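Local coordinates for protein cellobiose dehydrogenase (Myriococcum thermophilum, PDB 4QI3) that probably passes electrons, through the haem of its cytochrome domain, from the dehydrogenase domain to lytic polysaccharide monooxygenases during oxidative cellulose degradation, at residues I111-S115 with Q202-V207; S49-G53 with Y196-A200; G64-I68 with I80-P84. The contacts are given in a common frame with arbitrary orientation. Residues are numbered along the deposited sequence.

Contact 1 (I111-S115 with Q202-V207); sequences ITQVS and QATKTV. With MAN (alpha-D-mannopyranose), chain H; MAN (alpha-D-mannopyranose), chain G.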
loop_
_atom_site.group_PDB
_atom_site.type_symbol
_atom_site.label_atom_id
_atom_site.label_comp_id
_atom_site.label_asym_id
_atom_site.label_seq_id
_atom_site.Cartn_x
_atom_site.Cartn_y
_atom_site.Cartn_z
ATOM N N ILE A 111 -6.785 -2.410 -7.997
ATOM C CA ILE A 111 -6.554 -3.220 -6.815
ATOM C C ILE A 111 -7.657 -4.259 -6.655
ATOM O O ILE A 111 -8.842 -3.945 -6.782
ATOM C CB ILE A 111 -6.488 -2.330 -5.551
ATOM C CG1 ILE A 111 -5.164 -1.567 -5.536
ATOM C CG2 ILE A 111 -6.671 -3.171 -4.282
ATOM C CD1 ILE A 111 -5.082 -0.498 -4.438
ATOM N N THR A 112 -7.244 -5.503 -6.413
ATOM C CA THR A 112 -8.132 -6.602 -6.034
ATOM C C THR A 112 -7.629 -7.177 -4.700
ATOM O O THR A 112 -6.440 -7.074 -4.387
ATOM C CB THR A 112 -8.193 -7.706 -7.125
ATOM O OG1 THR A 112 -6.863 -8.034 -7.538
ATOM C CG2 THR A 112 -8.988 -7.227 -8.325
ATOM N N GLN A 113 -8.524 -7.753 -3.901
ATOM C CA GLN A 113 -8.158 -8.203 -2.561
ATOM C C GLN A 113 -8.041 -9.714 -2.434
ATOM O O GLN A 113 -8.835 -10.470 -3.011
ATOM C CB GLN A 113 -9.160 -7.691 -1.513
ATOM C CG GLN A 113 -9.340 -6.198 -1.572
ATOM C CD GLN A 113 -10.083 -5.639 -0.371
ATOM O OE1 GLN A 113 -10.481 -6.382 0.541
ATOM N NE2 GLN A 113 -10.274 -4.322 -0.357
ATOM N N VAL A 114 -7.025 -10.140 -1.688
ATOM C CA VAL A 114 -6.852 -11.533 -1.303
ATOM C C VAL A 114 -7.586 -11.771 0.013
ATOM O O VAL A 114 -8.364 -12.702 0.158
ATOM C CB VAL A 114 -5.356 -11.862 -1.115
ATOM C CG1 VAL A 114 -5.170 -13.244 -0.493
ATOM C CG2 VAL A 114 -4.581 -11.701 -2.436
ATOM N N SER A 115 -7.350 -10.881 0.971
ATOM C CA SER A 115 -7.965 -10.994 2.283
ATOM C C SER A 115 -7.871 -9.673 3.001
ATOM O O SER A 115 -7.100 -8.793 2.631
ATOM C CB SER A 115 -7.231 -12.059 3.092
ATOM O OG SER A 115 -5.890 -11.664 3.316
ATOM N N GLN A 202 -5.125 -15.623 -6.170
ATOM C CA GLN A 202 -5.954 -15.602 -4.958
ATOM C C GLN A 202 -6.670 -14.260 -4.802
ATOM O O GLN A 202 -7.592 -14.121 -3.993
ATOM C CB GLN A 202 -5.109 -15.867 -3.701
ATOM C CG GLN A 202 -4.356 -17.197 -3.642
ATOM C CD GLN A 202 -3.598 -17.354 -2.336
ATOM O OE1 GLN A 202 -3.964 -16.751 -1.328
ATOM N NE2 GLN A 202 -2.531 -18.137 -2.349
ATOM N N ALA A 203 -6.231 -13.263 -5.565
ATOM C CA ALA A 203 -6.788 -11.920 -5.432
ATOM C C ALA A 203 -8.051 -11.822 -6.281
ATOM O O ALA A 203 -8.034 -11.250 -7.366
ATOM C CB ALA A 203 -5.765 -10.870 -5.847
ATOM N N THR A 204 -9.152 -12.378 -5.776
ATOM C CA THR A 204 -10.378 -12.472 -6.565
ATOM C C THR A 204 -11.492 -11.525 -6.132
ATOM O O THR A 204 -12.538 -11.476 -6.775
ATOM C CB THR A 204 -10.919 -13.916 -6.583
ATOM O OG1 THR A 204 -11.016 -14.399 -5.241
ATOM C CG2 THR A 204 -9.974 -14.818 -7.369
ATOM N N LYS A 205 -11.274 -10.775 -5.052
ATOM C CA LYS A 205 -12.295 -9.859 -4.559
ATOM C C LYS A 205 -12.122 -8.461 -5.126
ATOM O O LYS A 205 -11.045 -7.866 -5.020
ATOM C CB LYS A 205 -12.257 -9.786 -3.030
ATOM C CG LYS A 205 -12.354 -11.135 -2.348
ATOM C CD LYS A 205 -12.285 -10.995 -0.828
ATOM C CE LYS A 205 -13.504 -10.259 -0.272
ATOM N NZ LYS A 205 -13.435 -10.102 1.217
ATOM N N THR A 206 -13.185 -7.928 -5.717
ATOM C CA THR A 206 -13.191 -6.528 -6.124
ATOM C C THR A 206 -14.113 -5.739 -5.195
ATOM O O THR A 206 -15.327 -5.910 -5.225
ATOM C CB THR A 206 -13.627 -6.357 -7.599
ATOM O OG1 THR A 206 -12.781 -7.155 -8.441
ATOM C CG2 THR A 206 -13.507 -4.892 -8.015
ATOM N N VAL A 207 -13.528 -4.885 -4.359
ATOM C CA VAL A 207 -14.296 -4.121 -3.381
ATOM C C VAL A 207 -14.598 -2.724 -3.924
ATOM O O VAL A 207 -13.728 -1.856 -3.954
ATOM C CB VAL A 207 -13.540 -4.011 -2.031
ATOM C CG1 VAL A 207 -14.292 -3.109 -1.059
ATOM C CG2 VAL A 207 -13.331 -5.395 -1.430
HETATM C C1 MAN H . -13.567 -7.973 -9.348
HETATM C C2 MAN H . -12.572 -9.049 -9.869
HETATM C C3 MAN H . -11.548 -8.408 -10.812
HETATM C C4 MAN H . -12.237 -7.570 -11.906
HETATM C C5 MAN H . -13.142 -6.522 -11.233
HETATM C C6 MAN H . -13.897 -5.637 -12.219
HETATM O O2 MAN H . -13.224 -10.081 -10.646
HETATM O O3 MAN H . -10.675 -9.372 -11.392
HETATM O O4 MAN H . -11.262 -6.917 -12.704
HETATM O O5 MAN H . -14.120 -7.213 -10.398
HETATM O O6 MAN H . -15.057 -5.119 -11.559
HETATM C C1 MAN G . -12.130 -15.310 -5.078
HETATM C C2 MAN G . -13.481 -14.733 -4.469
HETATM C C3 MAN G . -13.660 -15.044 -2.997
HETATM C C4 MAN G . -13.265 -16.477 -2.735
HETATM C C5 MAN G . -11.766 -16.581 -2.972
HETATM C C6 MAN G . -11.194 -17.939 -2.567
HETATM O O2 MAN G . -14.646 -15.301 -5.106
HETATM O O3 MAN G . -15.006 -14.825 -2.590
HETATM O O4 MAN G . -13.574 -16.831 -1.398
HETATM O O5 MAN G . -11.511 -16.408 -4.386
HETATM O O6 MAN G . -9.867 -18.051 -3.089
HETATM O O HOH W 1 -10.745 -4.090 -4.705
HETATM O O HOH W 2 -6.699 -10.108 -9.649
HETATM O O HOH W 3 -10.657 -8.934 1.484
HETATM O O HOH W 4 -8.127 -15.111 -1.584
#
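Here the C-terminal tail, residues 202-207, lies along the outermost strand of one sheet of the sandwich and pairs with it at a single point. Gln-113 and Lys-205 form an antiparallel hydrogen-bonded pair, Gln-113 N to Lys-205 O at 2.8 Å and Lys-205 N to Gln-113 O at 3.2 Å. Beyond this pair water takes over: one molecule accepts from Val-207 N and donates to Ile-111 O, while another donates to both Val-114 O and Gln-202 O. The tail reaches its pairing position through an inverse gamma turn centred on Ala-203, and Thr-204 and Lys-205 both face Gln-113 in a classic beta bulge. The strand is irregular as well, for Val-114 and Ser-115 make a second classic bulge opposite Ile-126 of strand 122-130, and the chain turns a corner at Val-114. The tail thus covers part of the edge that strand 110-118 presents in this immunoglobulin-like beta-sandwich. Side chains add a little packing: Val-114 CG2 meets Ala-203 CB at 3.7 Å, and Gln-113 NE2, hydrogen-bonded to Val-89 O, lies 3.4 Å from Val-207 CG2. A water links Gln-113 OE1 to Lys-205 NZ. Thr-204 and Thr-206, whose CA-to-CB bonds point away from the strand, each carry an O-linked mannose; the sugar on Thr-206 has its C3 3.8 Å from Thr-112 CG2.

Contact 2 (S49-G53 with Y196-A200); sequences SEFIG and YTDWA. With MAN (alpha-D-mannopyranose), chain F; MAN (alpha-D-mannopyranose), chain E.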
loop_
_atom_site.group_PDB
_atom_site.type_symbol
_atom_site.label_atom_id
_atom_site.label_comp_id
_atom_site.label_asym_id
_atom_site.label_seq_id
_atom_site.Cartn_x
_atom_site.Cartn_y
_atom_site.Cartn_z
ATOM N N SER A 49 5.558 -4.723 -13.255
ATOM C CA SER A 49 4.478 -3.749 -13.375
ATOM C C SER A 49 3.487 -3.859 -12.208
ATOM O O SER A 49 2.656 -2.975 -12.018
ATOM C CB SER A 49 3.719 -3.954 -14.680
ATOM O OG SER A 49 3.140 -5.243 -14.727
ATOM N N GLU A 50 3.561 -4.944 -11.442
ATOM C CA GLU A 50 2.598 -5.200 -10.370
ATOM C C GLU A 50 3.248 -5.874 -9.192
ATOM O O GLU A 50 4.386 -6.352 -9.260
ATOM C CB GLU A 50 1.458 -6.060 -10.894
ATOM C CG GLU A 50 1.850 -7.471 -11.311
ATOM C CD GLU A 50 0.621 -8.313 -11.559
ATOM O OE1 GLU A 50 -0.019 -8.116 -12.609
ATOM O OE2 GLU A 50 0.268 -9.126 -10.674
ATOM N N PHE A 51 2.506 -5.893 -8.086
ATOM C CA PHE A 51 2.939 -6.575 -6.879
ATOM C C PHE A 51 1.722 -7.003 -6.076
ATOM O O PHE A 51 0.606 -6.564 -6.343
ATOM C CB PHE A 51 3.839 -5.672 -6.025
ATOM C CG PHE A 51 3.156 -4.442 -5.491
ATOM C CD1 PHE A 51 3.044 -3.296 -6.266
ATOM C CD2 PHE A 51 2.639 -4.433 -4.211
ATOM C CE1 PHE A 51 2.430 -2.167 -5.763
ATOM C CE2 PHE A 51 2.014 -3.306 -3.701
ATOM C CZ PHE A 51 1.910 -2.177 -4.472
ATOM N N ILE A 52 1.946 -7.874 -5.101
ATOM C CA ILE A 52 0.939 -8.172 -4.095
ATOM C C ILE A 52 1.397 -7.452 -2.852
ATOM O O ILE A 52 2.535 -7.624 -2.407
ATOM C CB ILE A 52 0.832 -9.682 -3.862
ATOM C CG1 ILE A 52 0.342 -10.348 -5.162
ATOM C CG2 ILE A 52 -0.133 -9.990 -2.708
ATOM C CD1 ILE A 52 0.391 -11.891 -5.153
ATOM N N GLY A 53 0.521 -6.613 -2.312
ATOM C CA GLY A 53 0.864 -5.839 -1.129
ATOM C C GLY A 53 0.235 -6.330 0.173
ATOM O O GLY A 53 -0.791 -7.011 0.176
ATOM N N TYR A 196 4.633 -16.533 -7.378
ATOM C CA TYR A 196 3.858 -15.290 -7.571
ATOM C C TYR A 196 2.536 -15.445 -8.339
ATOM O O TYR A 196 1.508 -14.932 -7.900
ATOM C CB TYR A 196 4.682 -14.154 -8.204
ATOM C CG TYR A 196 3.888 -12.869 -8.323
ATOM C CD1 TYR A 196 3.883 -11.944 -7.282
ATOM C CD2 TYR A 196 3.141 -12.570 -9.457
ATOM C CE1 TYR A 196 3.151 -10.791 -7.364
ATOM C CE2 TYR A 196 2.393 -11.412 -9.555
ATOM C CZ TYR A 196 2.409 -10.515 -8.497
ATOM O OH TYR A 196 1.715 -9.318 -8.520
ATOM N N THR A 197 2.564 -16.125 -9.487
ATOM C CA THR A 197 1.354 -16.258 -10.298
ATOM C C THR A 197 0.231 -16.986 -9.552
ATOM O O THR A 197 -0.937 -16.601 -9.653
ATOM C CB THR A 197 1.651 -16.922 -11.675
ATOM O OG1 THR A 197 2.409 -18.118 -11.464
ATOM C CG2 THR A 197 2.457 -15.968 -12.551
ATOM N N ASP A 198 0.585 -18.003 -8.771
ATOM C CA ASP A 198 -0.413 -18.727 -7.979
ATOM C C ASP A 198 -0.995 -17.810 -6.909
ATOM O O ASP A 198 -2.197 -17.798 -6.635
ATOM C CB ASP A 198 0.225 -19.939 -7.292
ATOM C CG ASP A 198 0.590 -21.046 -8.266
ATOM O OD1 ASP A 198 0.015 -21.099 -9.376
ATOM O OD2 ASP A 198 1.450 -21.879 -7.908
ATOM N N TRP A 199 -0.113 -17.043 -6.299
ATOM C CA TRP A 199 -0.508 -16.113 -5.253
ATOM C C TRP A 199 -1.427 -15.033 -5.810
ATOM O O TRP A 199 -2.454 -14.709 -5.213
ATOM C CB TRP A 199 0.741 -15.491 -4.637
ATOM C CG TRP A 199 1.535 -16.455 -3.822
ATOM C CD1 TRP A 199 1.119 -17.662 -3.333
ATOM C CD2 TRP A 199 2.880 -16.284 -3.385
ATOM N NE1 TRP A 199 2.135 -18.254 -2.613
ATOM C CE2 TRP A 199 3.223 -17.424 -2.627
ATOM C CE3 TRP A 199 3.824 -15.261 -3.537
ATOM C CZ2 TRP A 199 4.476 -17.577 -2.038
ATOM C CZ3 TRP A 199 5.070 -15.422 -2.957
ATOM C CH2 TRP A 199 5.380 -16.565 -2.209
ATOM N N ALA A 200 -1.061 -14.476 -6.965
ATOM C CA ALA A 200 -1.858 -13.418 -7.580
ATOM C C ALA A 200 -3.271 -13.892 -7.929
ATOM O O ALA A 200 -4.236 -13.119 -7.877
ATOM C CB ALA A 200 -1.141 -12.862 -8.812
HETATM C C1 MAN F . 1.688 -19.293 -11.871
HETATM C C2 MAN F . 2.513 -20.403 -11.113
HETATM C C3 MAN F . 3.904 -20.626 -11.735
HETATM C C4 MAN F . 3.799 -20.715 -13.245
HETATM C C5 MAN F . 3.113 -19.453 -13.753
HETATM C C6 MAN F . 3.075 -19.359 -15.247
HETATM O O2 MAN F . 1.873 -21.689 -11.176
HETATM O O3 MAN F . 4.542 -21.808 -11.226
HETATM O O4 MAN F . 5.095 -20.807 -13.810
HETATM O O5 MAN F . 1.758 -19.428 -13.259
HETATM O O6 MAN F . 3.948 -18.285 -15.608
HETATM C C1 MAN E . 5.641 -20.690 -3.520
HETATM C C2 MAN E . 6.688 -21.859 -3.695
HETATM C C3 MAN E . 6.051 -23.253 -3.960
HETATM C C4 MAN E . 4.624 -23.405 -3.378
HETATM C C5 MAN E . 3.816 -22.156 -3.702
HETATM C C6 MAN E . 2.331 -22.232 -3.356
HETATM O O2 MAN E . 7.518 -22.019 -2.538
HETATM O O3 MAN E . 6.883 -24.283 -3.440
HETATM O O4 MAN E . 3.975 -24.548 -3.914
HETATM O O5 MAN E . 4.422 -21.090 -2.956
HETATM O O6 MAN E . 2.202 -22.235 -1.945
#
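Tyr-196, in the first turn of the chain's one short helix, sends its side chain across to strand 51-58. Its t rotamer (chi1 -177°) carries the ring toward the strand, although the CA-to-CB bond itself points sideways, and OH donates a 2.6 Å hydrogen bond to Glu-50 OE2. Glu-50 meets it with chi1 p and chi2 t, a conformation that brings its carboxylate to the edge of the tyrosine ring. The same carboxylate also forms salt bridges to Arg-128 and Lys-130 of the neighbouring strand 122-130, so the phenol and both cations share one carboxylate. Two residues on, Ile-52 points at the helix in its extended mt form: CG1 lies 3.6 Å from Tyr-196 CE1, while CD1 sits 3.7 Å from Trp-199 CB and 4.1 Å from Ala-200 CB. Helix 196-200 therefore packs on the outer face of one sheet of the immunoglobulin-like sandwich, its axis 9.5 Å at closest from the axis of strand segment 51-53, with 54° between their directions. Phe-51, alternating with its neighbours, points the other way, into the sandwich interior, where it touches Phe-127 and Phe-35. Trp-199 starts toward the strand, but with chi1 at -70° its indole swings off to rest against Thr-16 and Ile-15; there its CZ2 is 3.6 Å from O5 of a mannose. On the solvent side of the helix Thr-197 bears its own O-linked mannose, whose O2 donates a 2.7 Å hydrogen bond to OD1 of Asp-198.

Contact 3 (G64-I68 with I80-P84); sequences GWCGI and ITAWP. With HEM (protoporphyrin IX containing Fe), chain C.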
loop_
_atom_site.group_PDB
_atom_site.type_symbol
_atom_site.label_atom_id
_atom_site.label_comp_id
_atom_site.label_asym_id
_atom_site.label_seq_id
_atom_site.Cartn_x
_atom_site.Cartn_y
_atom_site.Cartn_z
ATOM N N GLY A 64 -9.548 6.096 11.474
ATOM C CA GLY A 64 -8.291 6.444 10.855
ATOM C C GLY A 64 -8.121 5.798 9.499
ATOM O O GLY A 64 -8.876 4.900 9.124
ATOM N N TRP A 65 -7.112 6.260 8.767
ATOM C CA TRP A 65 -6.762 5.692 7.467
ATOM C C TRP A 65 -5.253 5.699 7.311
ATOM O O TRP A 65 -4.541 6.358 8.064
ATOM C CB TRP A 65 -7.429 6.458 6.314
ATOM C CG TRP A 65 -7.095 7.933 6.200
ATOM C CD1 TRP A 65 -7.758 8.959 6.812
ATOM C CD2 TRP A 65 -6.078 8.547 5.380
ATOM N NE1 TRP A 65 -7.201 10.167 6.459
ATOM C CE2 TRP A 65 -6.177 9.948 5.574
ATOM C CE3 TRP A 65 -5.084 8.052 4.517
ATOM C CZ2 TRP A 65 -5.316 10.858 4.958
ATOM C CZ3 TRP A 65 -4.233 8.973 3.878
ATOM C CH2 TRP A 65 -4.353 10.360 4.115
ATOM N N CYS A 66 -4.758 4.963 6.321
ATOM C CA CYS A 66 -3.324 4.954 6.048
ATOM C C CYS A 66 -3.070 4.973 4.547
ATOM O O CYS A 66 -3.981 4.772 3.742
ATOM C CB CYS A 66 -2.662 3.748 6.701
ATOM S SG CYS A 66 -3.195 2.192 5.976
ATOM N N GLY A 67 -1.835 5.273 4.168
ATOM C CA GLY A 67 -1.540 5.471 2.763
ATOM C C GLY A 67 -0.109 5.150 2.447
ATOM O O GLY A 67 0.771 5.323 3.284
ATOM N N ILE A 68 0.114 4.713 1.203
ATOM C CA ILE A 68 1.450 4.507 0.665
ATOM C C ILE A 68 1.603 5.311 -0.622
ATOM O O ILE A 68 0.689 5.349 -1.460
ATOM C CB ILE A 68 1.664 3.001 0.316
ATOM C CG1 ILE A 68 1.836 2.173 1.593
ATOM C CG2 ILE A 68 2.861 2.814 -0.639
ATOM C CD1 ILE A 68 3.216 2.291 2.187
ATOM N N ILE A 80 -1.754 4.850 -2.769
ATOM C CA ILE A 80 -2.751 3.883 -2.311
ATOM C C ILE A 80 -3.253 4.354 -0.966
ATOM O O ILE A 80 -2.478 4.495 -0.023
ATOM C CB ILE A 80 -2.154 2.476 -2.140
ATOM C CG1 ILE A 80 -1.574 1.968 -3.460
ATOM C CG2 ILE A 80 -3.214 1.507 -1.628
ATOM C CD1 ILE A 80 -0.662 0.761 -3.269
ATOM N N THR A 81 -4.554 4.605 -0.896
ATOM C CA THR A 81 -5.208 4.978 0.355
ATOM C C THR A 81 -6.043 3.795 0.836
ATOM O O THR A 81 -6.669 3.130 0.031
ATOM C CB THR A 81 -6.124 6.209 0.155
ATOM O OG1 THR A 81 -5.370 7.276 -0.440
ATOM C CG2 THR A 81 -6.648 6.694 1.481
ATOM N N ALA A 82 -6.044 3.509 2.134
ATOM C CA ALA A 82 -6.801 2.364 2.666
ATOM C C ALA A 82 -7.440 2.701 4.014
ATOM O O ALA A 82 -6.863 3.428 4.838
ATOM C CB ALA A 82 -5.907 1.162 2.827
ATOM N N TRP A 83 -8.639 2.172 4.241
ATOM C CA TRP A 83 -9.368 2.467 5.477
ATOM C C TRP A 83 -10.469 1.428 5.659
ATOM O O TRP A 83 -10.940 0.846 4.684
ATOM C CB TRP A 83 -9.972 3.881 5.432
ATOM C CG TRP A 83 -11.085 4.008 4.441
ATOM C CD1 TRP A 83 -12.433 3.898 4.684
ATOM C CD2 TRP A 83 -10.945 4.225 3.034
ATOM N NE1 TRP A 83 -13.131 4.038 3.508
ATOM C CE2 TRP A 83 -12.239 4.239 2.482
ATOM C CE3 TRP A 83 -9.842 4.408 2.186
ATOM C CZ2 TRP A 83 -12.466 4.448 1.122
ATOM C CZ3 TRP A 83 -10.069 4.616 0.836
ATOM C CH2 TRP A 83 -11.375 4.631 0.318
ATOM N N PRO A 84 -10.859 1.164 6.910
ATOM C CA PRO A 84 -11.932 0.208 7.175
ATOM C C PRO A 84 -13.257 0.911 7.440
ATOM O O PRO A 84 -13.298 2.048 7.931
ATOM C CB PRO A 84 -11.453 -0.491 8.444
ATOM C CG PRO A 84 -10.728 0.615 9.197
ATOM C CD PRO A 84 -10.179 1.588 8.153
HETATM C CHA HEM C . 3.320 15.028 3.189
HETATM C CHB HEM C . -1.055 17.384 2.742
HETATM C CHC HEM C . -3.288 13.214 1.680
HETATM C CHD HEM C . 1.210 11.065 1.275
HETATM C C1A HEM C . 2.302 16.048 3.134
HETATM C C2A HEM C . 2.596 17.469 3.433
HETATM C C3A HEM C . 1.311 18.176 3.301
HETATM C C4A HEM C . 0.344 17.110 2.950
HETATM C CMA HEM C . 1.055 19.659 3.498
HETATM C CAA HEM C . 3.946 18.037 3.775
HETATM C CBA HEM C . 4.120 17.920 5.282
HETATM C CGA HEM C . 5.498 18.401 5.675
HETATM O O1A HEM C . 6.341 18.643 4.787
HETATM O O2A HEM C . 5.743 18.542 6.886
HETATM C C1B HEM C . -2.097 16.426 2.467
HETATM C C2B HEM C . -3.504 16.810 2.461
HETATM C C3B HEM C . -4.162 15.552 2.166
HETATM C C4B HEM C . -3.052 14.609 2.019
HETATM C CMB HEM C . -4.077 18.156 2.753
HETATM C CAB HEM C . -5.603 15.234 2.039
HETATM C CBB HEM C . -6.527 16.140 1.800
HETATM C C1C HEM C . -2.231 12.278 1.361
HETATM C C2C HEM C . -2.527 10.927 0.813
HETATM C C3C HEM C . -1.205 10.307 0.716
HETATM C C4C HEM C . -0.216 11.287 1.207
HETATM C CMC HEM C . -3.866 10.365 0.425
HETATM C CAC HEM C . -0.868 8.964 0.198
HETATM C CBC HEM C . -1.683 7.917 0.202
HETATM C C1D HEM C . 2.175 12.003 1.843
HETATM C C2D HEM C . 3.556 11.555 2.031
HETATM C C3D HEM C . 4.201 12.726 2.604
HETATM C C4D HEM C . 3.101 13.701 2.653
HETATM C CMD HEM C . 4.152 10.219 1.694
HETATM C CAD HEM C . 5.630 12.880 3.013
HETATM C CBD HEM C . 6.507 13.169 1.786
HETATM C CGD HEM C . 6.295 14.551 1.197
HETATM O O1D HEM C . 5.975 14.625 -0.014
HETATM O O2D HEM C . 6.456 15.567 1.908
HETATM N NA HEM C . 0.898 15.772 2.930
HETATM N NB HEM C . -1.817 15.138 2.236
HETATM N NC HEM C . -0.827 12.496 1.709
HETATM N ND HEM C . 1.888 13.272 2.236
HETATM FE FE HEM C . 0.030 14.216 2.098
#
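Strands 65-68 and 80-84 run antiparallel, their axes 4.8 Å apart with 159° between their directions. Two hydrogen-bonded pairs hold them. Cys-66 N gives to Ala-82 O at 3.0 Å and Ala-82 N returns to Cys-66 O at 2.9 Å; Ile-68 N to Ile-80 O and Ile-80 N to Ile-68 O follow at 2.9 and 2.8 Å. Between them Gly-67 and Thr-81 form a non-hydrogen-bonded pair with CA atoms 4.4 Å apart, where Gly-67 CA also makes a CA-H...O contact of 3.1 Å to Ile-80 O. Cys-66, Ile-68, Ile-80 and Ala-82 direct their side chains to one face, toward the other sheet: Ile-80 touches Phe-127, and Cys-66 is joined by a disulfide to Cys-57. On the opposite face the segments meet one edge of the haem. The vinyl carbon CBC sits 3.5 Å from Gly-67 CA, where a CB would clash with it, and the methyl CMC lies 3.5 Å from Thr-81 OG1 and 3.7 Å from Trp-65 CH2. Trp-65 further packs its CE3 against Thr-81 CG2 (3.7 Å) and its CB against Trp-83 CB (3.7 Å), while Trp-83 NE1 is hydrogen-bonded to Pro-165 O. This is a beta hairpin in one sheet of the immunoglobulin-like sandwich, and its outer face forms part of the haem pocket of the cytochrome domain.

In the fold
Contact 3 lies deepest, its centre about 8 Å from that of the chain, against about 14 and 13 Å for the centres of contacts 1 and 2. It belongs to the haem-bearing sheet and relies on regular strand pairing; the other two attach the C-terminal region to the opposite sheet. Contact 2, though buried, joins helix to strand mainly through side chains, with no backbone hydrogen bond between the segments, and contact 1, only partly buried, combines one backbone pair with bridging waters. Both carry O-linked mannoses, and their C-terminal segments nearly follow one another in sequence. Ile-80 of contact 3 connects all three across the sandwich: its CG2 is 3.9 Å from Ile-111 CD1, and its CD1 4.1 Å from Phe-51 CZ.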